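Local structure of ScaE cell-surface anchored scaffoldin protein (Ruminococcus flavefaciens, 2ZF9) at residues A[30-39]-A[51-60]. The protein probably anchors cellulosomes to the bacterial cell surface, its cohesin module, the part described here, binding dockerin modules of other cellulosomal proteins. Residues are numbered along the deposited sequence; the frame is centred on the assembly and turned at random.
Sequences VKPTLSITKK and VTMELSVEGA
Thr33 with Glu58 and Ser35 with Ser56 bring their peptide groups edge to edge, as hydrogen-bonded pairs of an antiparallel hairpin; the axes of 33-36 and 51-58 run at 164° to each other and pass 4.6 Å apart. At the peptide edges Ser56 N reaches Ser35 O at 2.8 Å, and Thr33 N reaches Glu58 O at 2.9 Å. One face of this ribbon carries Leu34, Ile36, Leu55 and Val57; the other carries Thr33, Ser35, Ser56 and Glu58. On the apolar face Leu34 and Val57 run side by side, CD2 to CG2 3.6 Å, and Phe159 packs on both. Leu55, with CG anti to its backbone N (chi1 172°), brings CD1 to 3.8 Å from Ile36 CG1. The chain of selenomethionine Met53, bent at chi2 and chi3, turns its end toward 30-39: CE meets Ile36 CG2 while SE lies 3.9 Å from Thr37 CB.

At Thr37 the ladder changes acceptor. Its N still donates to Glu54 O, but the return bond from Glu54 N ends on the side-chain OG1 at 2.8 Å. With chi1 at -49°, OG1 stands beside its own backbone N, facing Glu54. Water 3 joins the same OG1 to Glu54 OE1. Toward the other end, water 2 donates to Lys31 O and Glu58 O and accepts from Thr33 OG1, sharing Glu58 O with Thr33 N at the last direct pair, while water 1 bridges Lys31 N and Gly59 O beyond it.

Strands 33-41 and 50-58 thus form an amphipathic hairpin of the cohesin beta-sandwich: one face packs into the core, while hydroxyls, a carboxylate and water line the other. The threonine hydroxyl replaces a main-chain carbonyl as acceptor for Glu54 N, so two hydrogen bonds still link Thr37 and Glu54 where the strand is interrupted.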
loop_
_atom_site.group_PDB
_atom_site.type_symbol
_atom_site.label_atom_id
_atom_site.label_comp_id
_atom_site.label_asym_id
_atom_site.label_seq_id
_atom_site.Cartn_x
_atom_site.Cartn_y
_atom_site.Cartn_z
ATOM N N VAL A 30 18.510 -4.854 0.134
ATOM C CA VAL A 30 17.474 -3.902 0.575
ATOM C C VAL A 30 16.175 -4.702 0.755
ATOM O O VAL A 30 15.766 -5.454 -0.148
ATOM C CB VAL A 30 17.251 -2.750 -0.421
ATOM C CG1 VAL A 30 16.210 -1.749 0.128
ATOM C CG2 VAL A 30 18.551 -2.030 -0.728
ATOM N N LYS A 31 15.593 -4.610 1.944
ATOM C CA LYS A 31 14.384 -5.387 2.262
ATOM C C LYS A 31 13.303 -4.423 2.743
ATOM O O LYS A 31 13.166 -4.175 3.966
ATOM C CB LYS A 31 14.671 -6.455 3.349
ATOM C CG LYS A 31 15.511 -7.676 2.846
ATOM C CD LYS A 31 15.649 -8.719 3.969
ATOM C CE LYS A 31 16.375 -9.978 3.466
ATOM N NZ LYS A 31 17.825 -9.658 3.245
ATOM N N PRO A 32 12.564 -3.827 1.788
ATOM C CA PRO A 32 11.481 -2.918 2.172
ATOM C C PRO A 32 10.305 -3.570 2.889
ATOM O O PRO A 32 10.001 -4.747 2.688
ATOM C CB PRO A 32 11.018 -2.315 0.838
ATOM C CG PRO A 32 12.167 -2.610 -0.179
ATOM C CD PRO A 32 12.719 -3.950 0.325
ATOM N N THR A 33 9.664 -2.820 3.774
ATOM C CA THR A 33 8.386 -3.240 4.296
ATOM C C THR A 33 7.391 -2.198 3.878
ATOM O O THR A 33 7.580 -1.020 4.195
ATOM C CB THR A 33 8.378 -3.326 5.841
ATOM O OG1 THR A 33 9.385 -4.260 6.258
ATOM C CG2 THR A 33 7.030 -3.806 6.342
ATOM N N LEU A 34 6.319 -2.632 3.212
ATOM C CA LEU A 34 5.200 -1.740 2.948
ATOM C C LEU A 34 4.123 -2.116 3.925
ATOM O O LEU A 34 3.806 -3.312 4.066
ATOM C CB LEU A 34 4.672 -1.937 1.529
ATOM C CG LEU A 34 5.647 -1.663 0.398
ATOM C CD1 LEU A 34 4.897 -1.788 -0.935
ATOM C CD2 LEU A 34 6.253 -0.283 0.581
ATOM N N SER A 35 3.555 -1.120 4.604
ATOM C CA SER A 35 2.522 -1.424 5.595
ATOM C C SER A 35 1.339 -0.480 5.458
ATOM O O SER A 35 1.501 0.702 5.097
ATOM C CB SER A 35 3.102 -1.394 7.028
ATOM O OG SER A 35 3.647 -0.135 7.319
ATOM N N ILE A 36 0.149 -1.008 5.730
ATOM C CA ILE A 36 -1.082 -0.194 5.731
ATOM C C ILE A 36 -1.588 -0.129 7.159
ATOM O O ILE A 36 -1.470 -1.106 7.916
ATOM C CB ILE A 36 -2.128 -0.781 4.799
ATOM C CG1 ILE A 36 -1.636 -0.663 3.335
ATOM C CG2 ILE A 36 -3.538 -0.137 5.027
ATOM C CD1 ILE A 36 -2.542 -1.407 2.335
ATOM N N THR A 37 -2.137 1.034 7.504
ATOM C CA THR A 37 -2.721 1.314 8.816
ATOM C C THR A 37 -3.586 0.159 9.330
ATOM O O THR A 37 -4.419 -0.378 8.610
ATOM C CB THR A 37 -3.590 2.613 8.750
ATOM O OG1 THR A 37 -2.835 3.673 8.120
ATOM C CG2 THR A 37 -4.024 3.046 10.160
ATOM N N LYS A 38 -3.387 -0.182 10.599
ATOM C CA LYS A 38 -4.284 -1.104 11.314
ATOM C C LYS A 38 -5.091 -0.278 12.279
ATOM O O LYS A 38 -4.593 0.112 13.342
ATOM C CB LYS A 38 -3.468 -2.171 12.052
ATOM C CG LYS A 38 -2.779 -3.116 11.098
ATOM C CD LYS A 38 -1.781 -3.979 11.829
ATOM C CE LYS A 38 -1.121 -4.941 10.867
ATOM N NZ LYS A 38 -0.279 -5.955 11.572
ATOM N N LYS A 39 -6.328 0.031 11.881
ATOM C CA LYS A 39 -7.122 1.000 12.605
ATOM C C LYS A 39 -8.215 0.298 13.399
ATOM O O LYS A 39 -8.969 -0.504 12.836
ATOM C CB LYS A 39 -7.746 2.011 11.627
ATOM C CG LYS A 39 -8.551 3.132 12.281
ATOM C CD LYS A 39 -7.647 4.107 13.058
ATOM C CE LYS A 39 -7.238 5.303 12.237
ATOM N NZ LYS A 39 -7.279 6.506 13.129
ATOM N N VAL A 51 -12.272 7.292 7.464
ATOM C CA VAL A 51 -11.042 6.944 8.147
ATOM C C VAL A 51 -9.843 7.267 7.243
ATOM O O VAL A 51 -9.752 6.770 6.112
ATOM C CB VAL A 51 -11.035 5.425 8.560
ATOM C CG1 VAL A 51 -9.784 5.103 9.329
ATOM C CG2 VAL A 51 -12.262 5.068 9.411
ATOM N N THR A 52 -8.905 8.053 7.761
ATOM C CA THR A 52 -7.632 8.280 7.074
ATOM C C THR A 52 -6.720 7.063 7.195
ATOM O O THR A 52 -6.391 6.627 8.296
ATOM C CB THR A 52 -6.915 9.516 7.635
ATOM O OG1 THR A 52 -7.730 10.656 7.357
ATOM C CG2 THR A 52 -5.527 9.709 6.939
HETATM N N MSE A 53 -6.338 6.508 6.047
HETATM C CA MSE A 53 -5.456 5.342 5.986
HETATM C C MSE A 53 -4.139 5.730 5.325
HETATM O O MSE A 53 -4.113 6.636 4.486
HETATM C CB MSE A 53 -6.143 4.238 5.170
HETATM C CG MSE A 53 -7.525 3.784 5.746
HETATM SE SE MSE A 53 -7.252 2.875 7.489
HETATM C CE MSE A 53 -6.618 1.124 6.769
ATOM N N GLU A 54 -3.053 5.057 5.715
ATOM C CA GLU A 54 -1.706 5.322 5.179
ATOM C C GLU A 54 -1.013 4.064 4.688
ATOM O O GLU A 54 -1.005 3.039 5.375
ATOM C CB GLU A 54 -0.815 5.977 6.250
ATOM C CG GLU A 54 -1.315 7.369 6.665
ATOM C CD GLU A 54 -0.638 7.910 7.905
ATOM O OE1 GLU A 54 -0.187 7.129 8.791
ATOM O OE2 GLU A 54 -0.549 9.150 7.972
ATOM N N LEU A 55 -0.424 4.158 3.498
ATOM C CA LEU A 55 0.543 3.181 3.043
ATOM C C LEU A 55 1.924 3.742 3.332
ATOM O O LEU A 55 2.292 4.810 2.830
ATOM C CB LEU A 55 0.376 2.873 1.546
ATOM C CG LEU A 55 1.421 1.990 0.828
ATOM C CD1 LEU A 55 1.420 0.581 1.364
ATOM C CD2 LEU A 55 1.092 1.934 -0.683
ATOM N N SER A 56 2.681 3.024 4.166
ATOM C CA SER A 56 4.030 3.464 4.570
ATOM C C SER A 56 5.141 2.561 4.056
ATOM O O SER A 56 4.900 1.385 3.762
ATOM C CB SER A 56 4.110 3.526 6.115
ATOM O OG SER A 56 3.218 4.541 6.585
ATOM N N VAL A 57 6.351 3.129 3.977
ATOM C CA VAL A 57 7.575 2.434 3.544
ATOM C C VAL A 57 8.595 2.494 4.681
ATOM O O VAL A 57 8.760 3.530 5.314
ATOM C CB VAL A 57 8.227 3.142 2.324
ATOM C CG1 VAL A 57 9.549 2.467 1.955
ATOM C CG2 VAL A 57 7.307 3.142 1.107
ATOM N N GLU A 58 9.244 1.374 4.964
ATOM C CA GLU A 58 10.316 1.341 5.943
ATOM C C GLU A 58 11.424 0.521 5.337
ATOM O O GLU A 58 11.159 -0.413 4.562
ATOM C CB GLU A 58 9.812 0.670 7.228
ATOM C CG GLU A 58 10.630 1.027 8.452
ATOM C CD GLU A 58 10.190 0.262 9.725
ATOM O OE1 GLU A 58 8.964 0.229 10.046
ATOM O OE2 GLU A 58 11.096 -0.285 10.396
ATOM N N GLY A 59 12.673 0.893 5.614
ATOM C CA GLY A 59 13.791 0.056 5.245
ATOM C C GLY A 59 14.273 0.252 3.826
ATOM O O GLY A 59 15.082 -0.541 3.361
ATOM N N ALA A 60 13.810 1.309 3.138
ATOM C CA ALA A 60 14.188 1.502 1.731
ATOM C C ALA A 60 14.708 2.913 1.403
ATOM O O ALA A 60 14.843 3.238 0.225
ATOM C CB ALA A 60 12.991 1.183 0.841
HETATM O O HOH W 1 16.505 -2.627 3.983
HETATM O O HOH W 2 11.965 -3.085 6.085
HETATM O O HOH W 3 -0.787 4.454 9.500
#